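Local coordinates for Exo-poly-alpha-D-galacturonosidase (Thermotoga maritima, PDB 3JUR) that hydrolyses polygalacturonic acid as a hyperthermoactive exopolygalacturonase of glycosyl hydrolase family 28, and assembles into a tetramer, at the interface of chains A and B and the interface of chains A and C. Sequence-based numbering; all coordinates share one arbitrary frame. Chains: chain A/B/C, Exo-poly-alpha-D-galacturonosidase.

Contact 1: the interface of chains A and B. Residues chain A 435-438; chain B 434, 446-448.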
loop_
_atom_site.group_PDB
_atom_site.type_symbol
_atom_site.label_atom_id
_atom_site.label_comp_id
_atom_site.label_asym_id
_atom_site.label_seq_id
_atom_site.Cartn_x
_atom_site.Cartn_y
_atom_site.Cartn_z
ATOM N N ARG A 435 -0.560 -3.074 3.049
ATOM C CA ARG A 435 -1.952 -3.400 3.316
ATOM C C ARG A 435 -2.105 -4.899 3.492
ATOM O O ARG A 435 -1.579 -5.679 2.694
ATOM C CB ARG A 435 -2.854 -2.912 2.177
ATOM C CG ARG A 435 -4.276 -2.646 2.644
ATOM C CD ARG A 435 -5.289 -2.572 1.509
ATOM N NE ARG A 435 -6.631 -2.817 2.040
ATOM C CZ ARG A 435 -7.193 -4.023 2.145
ATOM N NH1 ARG A 435 -6.546 -5.110 1.733
ATOM N NH2 ARG A 435 -8.412 -4.141 2.655
ATOM N N PHE A 436 -2.811 -5.295 4.547
ATOM C CA PHE A 436 -3.141 -6.692 4.778
ATOM C C PHE A 436 -4.640 -6.824 4.961
ATOM O O PHE A 436 -5.207 -6.233 5.887
ATOM C CB PHE A 436 -2.427 -7.229 6.024
ATOM C CG PHE A 436 -0.934 -7.239 5.906
ATOM C CD1 PHE A 436 -0.289 -8.250 5.198
ATOM C CD2 PHE A 436 -0.171 -6.240 6.504
ATOM C CE1 PHE A 436 1.102 -8.259 5.072
ATOM C CE2 PHE A 436 1.216 -6.235 6.393
ATOM C CZ PHE A 436 1.858 -7.247 5.669
ATOM N N GLU A 437 -5.283 -7.574 4.070
ATOM C CA GLU A 437 -6.665 -7.987 4.307
ATOM C C GLU A 437 -6.714 -8.938 5.507
ATOM O O GLU A 437 -7.578 -8.813 6.366
ATOM C CB GLU A 437 -7.281 -8.645 3.071
ATOM C CG GLU A 437 -8.790 -8.893 3.223
ATOM C CD GLU A 437 -9.325 -9.932 2.262
ATOM O OE1 GLU A 437 -9.026 -9.843 1.052
ATOM O OE2 GLU A 437 -10.056 -10.838 2.720
ATOM N N LYS A 438 -5.775 -9.882 5.549
ATOM C CA LYS A 438 -5.626 -10.821 6.659
ATOM C C LYS A 438 -4.149 -10.992 6.921
ATOM O O LYS A 438 -3.365 -11.153 5.982
ATOM C CB LYS A 438 -6.224 -12.192 6.322
ATOM C CG LYS A 438 -7.740 -12.247 6.286
ATOM C CD LYS A 438 -8.229 -13.620 5.831
ATOM C CE LYS A 438 -9.691 -13.848 6.213
ATOM N NZ LYS A 438 -10.584 -12.771 5.689
ATOM N N SER B 434 1.224 -5.516 -0.233
ATOM C CA SER B 434 2.118 -5.802 0.890
ATOM C C SER B 434 3.576 -5.691 0.428
ATOM O O SER B 434 3.937 -6.219 -0.630
ATOM C CB SER B 434 1.883 -7.228 1.406
ATOM O OG SER B 434 0.531 -7.457 1.772
ATOM N N LEU B 446 -0.875 -16.960 7.897
ATOM C CA LEU B 446 -1.646 -16.675 6.709
ATOM C C LEU B 446 -1.605 -15.169 6.431
ATOM O O LEU B 446 -2.011 -14.363 7.275
ATOM C CB LEU B 446 -3.091 -17.165 6.882
ATOM C CG LEU B 446 -4.046 -16.890 5.720
ATOM C CD1 LEU B 446 -3.615 -17.654 4.470
ATOM C CD2 LEU B 446 -5.449 -17.290 6.128
ATOM N N LEU B 447 -1.114 -14.807 5.247
ATOM C CA LEU B 447 -1.018 -13.420 4.816
ATOM C C LEU B 447 -1.769 -13.249 3.501
ATOM O O LEU B 447 -1.481 -13.940 2.512
ATOM C CB LEU B 447 0.453 -13.015 4.635
ATOM C CG LEU B 447 1.322 -12.528 5.804
ATOM C CD1 LEU B 447 1.393 -13.497 6.975
ATOM C CD2 LEU B 447 2.739 -12.252 5.288
ATOM N N LYS B 448 -2.706 -12.305 3.488
ATOM C CA LYS B 448 -3.632 -12.120 2.371
ATOM C C LYS B 448 -3.874 -10.627 2.121
ATOM O O LYS B 448 -3.745 -10.114 1.005
ATOM C CB LYS B 448 -4.951 -12.835 2.698
ATOM C CG LYS B 448 -5.977 -12.871 1.586
ATOM C CD LYS B 448 -7.085 -13.868 1.910
ATOM C CE LYS B 448 -7.956 -14.156 0.686
ATOM N NZ LYS B 448 -8.778 -12.976 0.291
ATOM O OXT LYS B 448 -4.201 -9.871 3.030
HETATM O O HOH W 1 -3.368 -7.289 1.024
#

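Contact 2: the interface of chains A and B. Residues chain A 436, 446-447; chain B 436, 438-441, 447.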
loop_
_atom_site.group_PDB
_atom_site.type_symbol
_atom_site.label_atom_id
_atom_site.label_comp_id
_atom_site.label_asym_id
_atom_site.label_seq_id
_atom_site.Cartn_x
_atom_site.Cartn_y
_atom_site.Cartn_z
ATOM N N PHE A 436 -2.811 -5.295 4.547
ATOM C CA PHE A 436 -3.141 -6.692 4.778
ATOM C C PHE A 436 -4.640 -6.824 4.961
ATOM O O PHE A 436 -5.207 -6.233 5.887
ATOM C CB PHE A 436 -2.427 -7.229 6.024
ATOM C CG PHE A 436 -0.934 -7.239 5.906
ATOM C CD1 PHE A 436 -0.289 -8.250 5.198
ATOM C CD2 PHE A 436 -0.171 -6.240 6.504
ATOM C CE1 PHE A 436 1.102 -8.259 5.072
ATOM C CE2 PHE A 436 1.216 -6.235 6.393
ATOM C CZ PHE A 436 1.858 -7.247 5.669
ATOM N N LEU A 446 9.171 -11.463 13.024
ATOM C CA LEU A 446 9.723 -10.125 12.972
ATOM C C LEU A 446 9.449 -9.554 11.583
ATOM O O LEU A 446 9.943 -10.098 10.587
ATOM C CB LEU A 446 11.224 -10.134 13.284
ATOM C CG LEU A 446 11.935 -8.770 13.295
ATOM C CD1 LEU A 446 11.317 -7.802 14.301
ATOM C CD2 LEU A 446 13.431 -8.944 13.568
ATOM N N LEU A 447 8.636 -8.495 11.522
ATOM C CA LEU A 447 8.270 -7.840 10.255
ATOM C C LEU A 447 8.658 -6.364 10.221
ATOM O O LEU A 447 8.233 -5.568 11.077
ATOM C CB LEU A 447 6.769 -7.929 9.948
ATOM C CG LEU A 447 5.859 -9.162 10.040
ATOM C CD1 LEU A 447 5.009 -9.170 8.782
ATOM C CD2 LEU A 447 6.560 -10.508 10.220
ATOM N N PHE B 436 7.598 -6.215 2.009
ATOM C CA PHE B 436 8.376 -6.758 3.108
ATOM C C PHE B 436 9.839 -6.383 2.923
ATOM O O PHE B 436 10.538 -6.981 2.096
ATOM C CB PHE B 436 8.212 -8.288 3.184
ATOM C CG PHE B 436 6.780 -8.760 3.056
ATOM C CD1 PHE B 436 5.947 -8.816 4.168
ATOM C CD2 PHE B 436 6.269 -9.151 1.819
ATOM C CE1 PHE B 436 4.624 -9.250 4.055
ATOM C CE2 PHE B 436 4.941 -9.591 1.692
ATOM C CZ PHE B 436 4.119 -9.639 2.816
ATOM N N LYS B 438 11.922 -6.681 5.519
ATOM C CA LYS B 438 12.447 -7.848 6.199
ATOM C C LYS B 438 11.366 -8.538 7.023
ATOM O O LYS B 438 10.822 -7.961 7.969
ATOM C CB LYS B 438 13.656 -7.482 7.065
ATOM C CG LYS B 438 14.449 -8.693 7.520
ATOM C CD LYS B 438 15.793 -8.308 8.107
ATOM C CE LYS B 438 16.515 -9.562 8.566
ATOM N NZ LYS B 438 17.985 -9.500 8.308
ATOM N N LEU B 439 11.046 -9.764 6.628
ATOM C CA LEU B 439 10.077 -10.605 7.326
ATOM C C LEU B 439 10.756 -11.906 7.744
ATOM O O LEU B 439 11.501 -12.506 6.968
ATOM C CB LEU B 439 8.885 -10.928 6.416
ATOM C CG LEU B 439 7.849 -11.978 6.846
ATOM C CD1 LEU B 439 6.487 -11.682 6.246
ATOM C CD2 LEU B 439 8.279 -13.393 6.464
ATOM N N TYR B 440 10.488 -12.326 8.973
ATOM C CA TYR B 440 10.845 -13.653 9.423
ATOM C C TYR B 440 9.668 -14.236 10.191
ATOM O O TYR B 440 9.156 -13.599 11.112
ATOM C CB TYR B 440 12.113 -13.635 10.295
ATOM C CG TYR B 440 12.394 -14.978 10.936
ATOM C CD1 TYR B 440 12.972 -16.024 10.200
ATOM C CD2 TYR B 440 12.051 -15.219 12.272
ATOM C CE1 TYR B 440 13.216 -17.267 10.783
ATOM C CE2 TYR B 440 12.290 -16.459 12.866
ATOM C CZ TYR B 440 12.869 -17.474 12.118
ATOM O OH TYR B 440 13.100 -18.697 12.709
ATOM N N ILE B 441 9.233 -15.435 9.810
ATOM C CA ILE B 441 8.183 -16.143 10.551
ATOM C C ILE B 441 8.584 -17.607 10.800
ATOM O O ILE B 441 9.111 -18.286 9.906
ATOM C CB ILE B 441 6.795 -16.096 9.846
ATOM C CG1 ILE B 441 6.335 -14.649 9.597
ATOM C CG2 ILE B 441 5.742 -16.841 10.691
ATOM C CD1 ILE B 441 5.117 -14.525 8.669
ATOM N N LEU B 447 -1.114 -14.807 5.247
ATOM C CA LEU B 447 -1.018 -13.420 4.816
ATOM C C LEU B 447 -1.769 -13.249 3.501
ATOM O O LEU B 447 -1.481 -13.940 2.512
ATOM C CB LEU B 447 0.453 -13.015 4.635
ATOM C CG LEU B 447 1.322 -12.528 5.804
ATOM C CD1 LEU B 447 1.393 -13.497 6.975
ATOM C CD2 LEU B 447 2.739 -12.252 5.288
#

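Contact 3: the interface of chains A and C. Residues chain A 320, 349-350, 384; chain C 347, 349, 382, 409.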
loop_
_atom_site.group_PDB
_atom_site.type_symbol
_atom_site.label_atom_id
_atom_site.label_comp_id
_atom_site.label_asym_id
_atom_site.label_seq_id
_atom_site.Cartn_x
_atom_site.Cartn_y
_atom_site.Cartn_z
ATOM N N MET A 320 -1.224 11.557 22.636
ATOM C CA MET A 320 -0.219 12.320 21.906
ATOM C C MET A 320 1.125 12.314 22.614
ATOM O O MET A 320 1.206 12.639 23.802
ATOM C CB MET A 320 -0.685 13.762 21.716
ATOM C CG MET A 320 -1.777 13.909 20.681
ATOM S SD MET A 320 -2.303 15.603 20.370
ATOM C CE MET A 320 -0.740 16.434 20.108
ATOM N N VAL A 349 -0.877 9.740 18.356
ATOM C CA VAL A 349 0.020 10.456 17.454
ATOM C C VAL A 349 1.382 10.745 18.087
ATOM O O VAL A 349 1.470 11.146 19.249
ATOM C CB VAL A 349 -0.671 11.688 16.724
ATOM C CG1 VAL A 349 -1.989 12.081 17.394
ATOM C CG2 VAL A 349 0.280 12.894 16.551
ATOM N N ASN A 350 2.433 10.500 17.307
ATOM C CA ASN A 350 3.824 10.660 17.737
ATOM C C ASN A 350 4.197 9.731 18.889
ATOM O O ASN A 350 4.829 10.151 19.857
ATOM C CB ASN A 350 4.143 12.132 18.071
ATOM C CG ASN A 350 4.243 12.997 16.838
ATOM O OD1 ASN A 350 4.654 12.532 15.780
ATOM N ND2 ASN A 350 3.876 14.271 16.967
ATOM N N THR A 384 0.507 7.005 14.736
ATOM C CA THR A 384 1.645 7.585 14.090
ATOM C C THR A 384 2.854 7.426 15.034
ATOM O O THR A 384 2.737 7.656 16.245
ATOM C CB THR A 384 1.285 9.050 13.742
ATOM O OG1 THR A 384 1.017 9.149 12.333
ATOM C CG2 THR A 384 2.339 10.048 14.166
ATOM N N VAL C 347 -1.755 19.476 14.770
ATOM C CA VAL C 347 -2.344 18.152 14.905
ATOM C C VAL C 347 -3.856 18.319 14.881
ATOM O O VAL C 347 -4.413 19.113 15.649
ATOM C CB VAL C 347 -1.895 17.451 16.213
ATOM C CG1 VAL C 347 -2.604 16.091 16.385
ATOM C CG2 VAL C 347 -0.386 17.283 16.246
ATOM N N VAL C 349 -7.296 15.877 14.924
ATOM C CA VAL C 349 -7.768 14.493 15.040
ATOM C C VAL C 349 -9.286 14.376 15.141
ATOM O O VAL C 349 -9.966 15.267 15.659
ATOM C CB VAL C 349 -7.069 13.713 16.204
ATOM C CG1 VAL C 349 -5.564 13.614 15.970
ATOM C CG2 VAL C 349 -7.350 14.367 17.539
ATOM N N LYS C 382 -0.149 16.273 11.306
ATOM C CA LYS C 382 -0.594 14.914 11.606
ATOM C C LYS C 382 -2.095 15.014 11.776
ATOM O O LYS C 382 -2.578 15.767 12.622
ATOM C CB LYS C 382 0.040 14.382 12.902
ATOM C CG LYS C 382 1.561 14.351 12.925
ATOM C CD LYS C 382 2.121 13.298 12.003
ATOM C CE LYS C 382 3.578 12.984 12.337
ATOM N NZ LYS C 382 4.460 14.189 12.263
ATOM N N ILE C 409 0.921 13.541 7.289
ATOM C CA ILE C 409 0.221 12.254 7.366
ATOM C C ILE C 409 -1.242 12.475 7.741
ATOM O O ILE C 409 -1.546 13.063 8.788
ATOM C CB ILE C 409 0.871 11.287 8.404
ATOM C CG1 ILE C 409 2.336 10.995 8.051
ATOM C CG2 ILE C 409 0.060 9.965 8.523
ATOM C CD1 ILE C 409 3.126 10.301 9.163
#

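Contact 1: the interface of chains A and B
A:Glu437 and A:Lys438 receive the C-terminal residue B:Lys448 in an end-to-end interface, where the last strands of two family 28 beta-helices meet about a two-fold axis and couple two subunits of the tetramer. The terminal carboxylate is the hub. Its OXT takes two backbone N-H groups, a nearly straight bond from A:Lys438 N at 3.0 Å (167° at H) and a strongly bent one from A:Glu437 N at 2.7 Å. In return, B:Lys448 N donates to A:Lys438 O over 2.8 Å, so the chain end is held on both sides of its alpha carbon. The other carboxylate oxygen, B:Lys448 O, reaches A:Arg435 O through a water. The side chains of A:Glu437 and B:Lys448 run alongside each other, pointing the same way, both with CG anti to the backbone N. A final bend in the lysine turns NZ to A:Glu437 OE1 at 3.2 Å, a salt bridge but a weak hydrogen bond. A:Lys438 NZ lies 3.6 Å from A:Glu437 OE2, so this carboxylate probably eases the charge of both lysines. Away from the carboxylate, B:Ser434 OG donates to A:Arg435 O at 2.9 Å, tilted 26° from the carbonyl plane, and also touches CE1 of A:Phe436. With an alanine here, A:Arg435 O would probably lose its hydroxyl donor, and A:Phe436 CE1 would keep less to pack against.

Contact 2: the interface of chains A and B
A:Leu446 and B:Tyr440 pair as antiparallel neighbours, which joins the last strand of chain A (444-447) to strand 439-442 of chain B across the beta-helix ends. A:Leu446 N donates to B:Tyr440 O at 2.9 Å, in the carbonyl plane, and B:Tyr440 N returns a bond to A:Leu446 O at 2.8 Å. The bridge continues through A:Leu447 and B:Leu439, whose side chains lie side by side and point the same way. From CB, the A:Leu447 side chain leaves the strand with CG anti to the carbonyl carbon (chi1 -46°) and then forks at CG. Its CD1 branch meets the CD1 methyl of B:Leu439 at 3.9 Å. Its CD2 branch lies against CG of the same leucine, also at 3.9 Å, passes near the B:Tyr440 carbonyl oxygen, and reaches the margin of B:Ile441, where CG1 is 4.2 Å away. Both methyls press on the same side of B:Leu439. Farther along, the rings of A:Phe436 and B:Phe436 cross obliquely. CE1 of B:Phe436 comes to the edge of the A:Phe436 ring, in its plane, 3.8 Å from CZ, so the rings meet without stacking face to face. B:Leu447 stands just beyond, its CD2 4.3 Å from CE1 of A:Phe436. By extending the sheet from one subunit into the next and backing it with leucine and phenylalanine carbons, the site fastens chains A and B end to end.

Contact 3: the interface of chains A and C
C:Lys382 starts with CG anti to the carbonyl carbon (chi1 -58°) and bends at chi2 (-70°), which carries its aliphatic chain across A:Val349 and A:Thr384, with a second bend at chi4 near A:Asn350; A:Met320 bends at chi3 (50°), which brings its CE methyl to C:Val347. In this lateral contact between beta-helices, the lysine acts mainly through its carbons. Its CB lies 3.9 Å from A:Val349 CG2, and farther out its CE approaches A:Thr384 CG2 at 3.7 Å. A:Asn350 crosses the lysine at about a right angle, its amide oxygen OD1 3.6 Å from CE. A:Met320 and C:Val347 reach toward each other tip to tip, CE standing 4.0 Å from CG2, while SD faces the CG1 methyl. The other branch of A:Val349, CG1, points toward C:Val347 and touches C:Val349 CG1 at 4.1 Å; as modelled, this valine turns one methyl to the lysine and the other to the valines. At the far end, C:Ile409 brings CD1 and CG2 up to A:Thr384 OG1, each at 4.0 Å. Most residues here stand on strands, probably of neighbouring coils; A:Asn350 follows strand 347-349 in a loop. The patch sets the flanks of two beta-helices against each other and probably helps hold chains A and C together in the tetramer.

Contact 1 and contact 2 belong to the same two-fold interface, their C-alpha centres about 10 Å apart, and they share A:Phe436 and B:Leu447. Both draw on the C-terminal strands (434-436, 438-442 and 444-447 in chain A, the middle one 439-442 in chain B), and each has a twin with the chains exchanged. Contact 3 lies about 25 Å from either centre and uses the earlier strands 318-320, 347-349 and 382-385 of chain A. Chain A therefore meets one neighbour with the end of its beta-helix and another with its flank. Two distinct surfaces of one protein are thus used in building the tetramer.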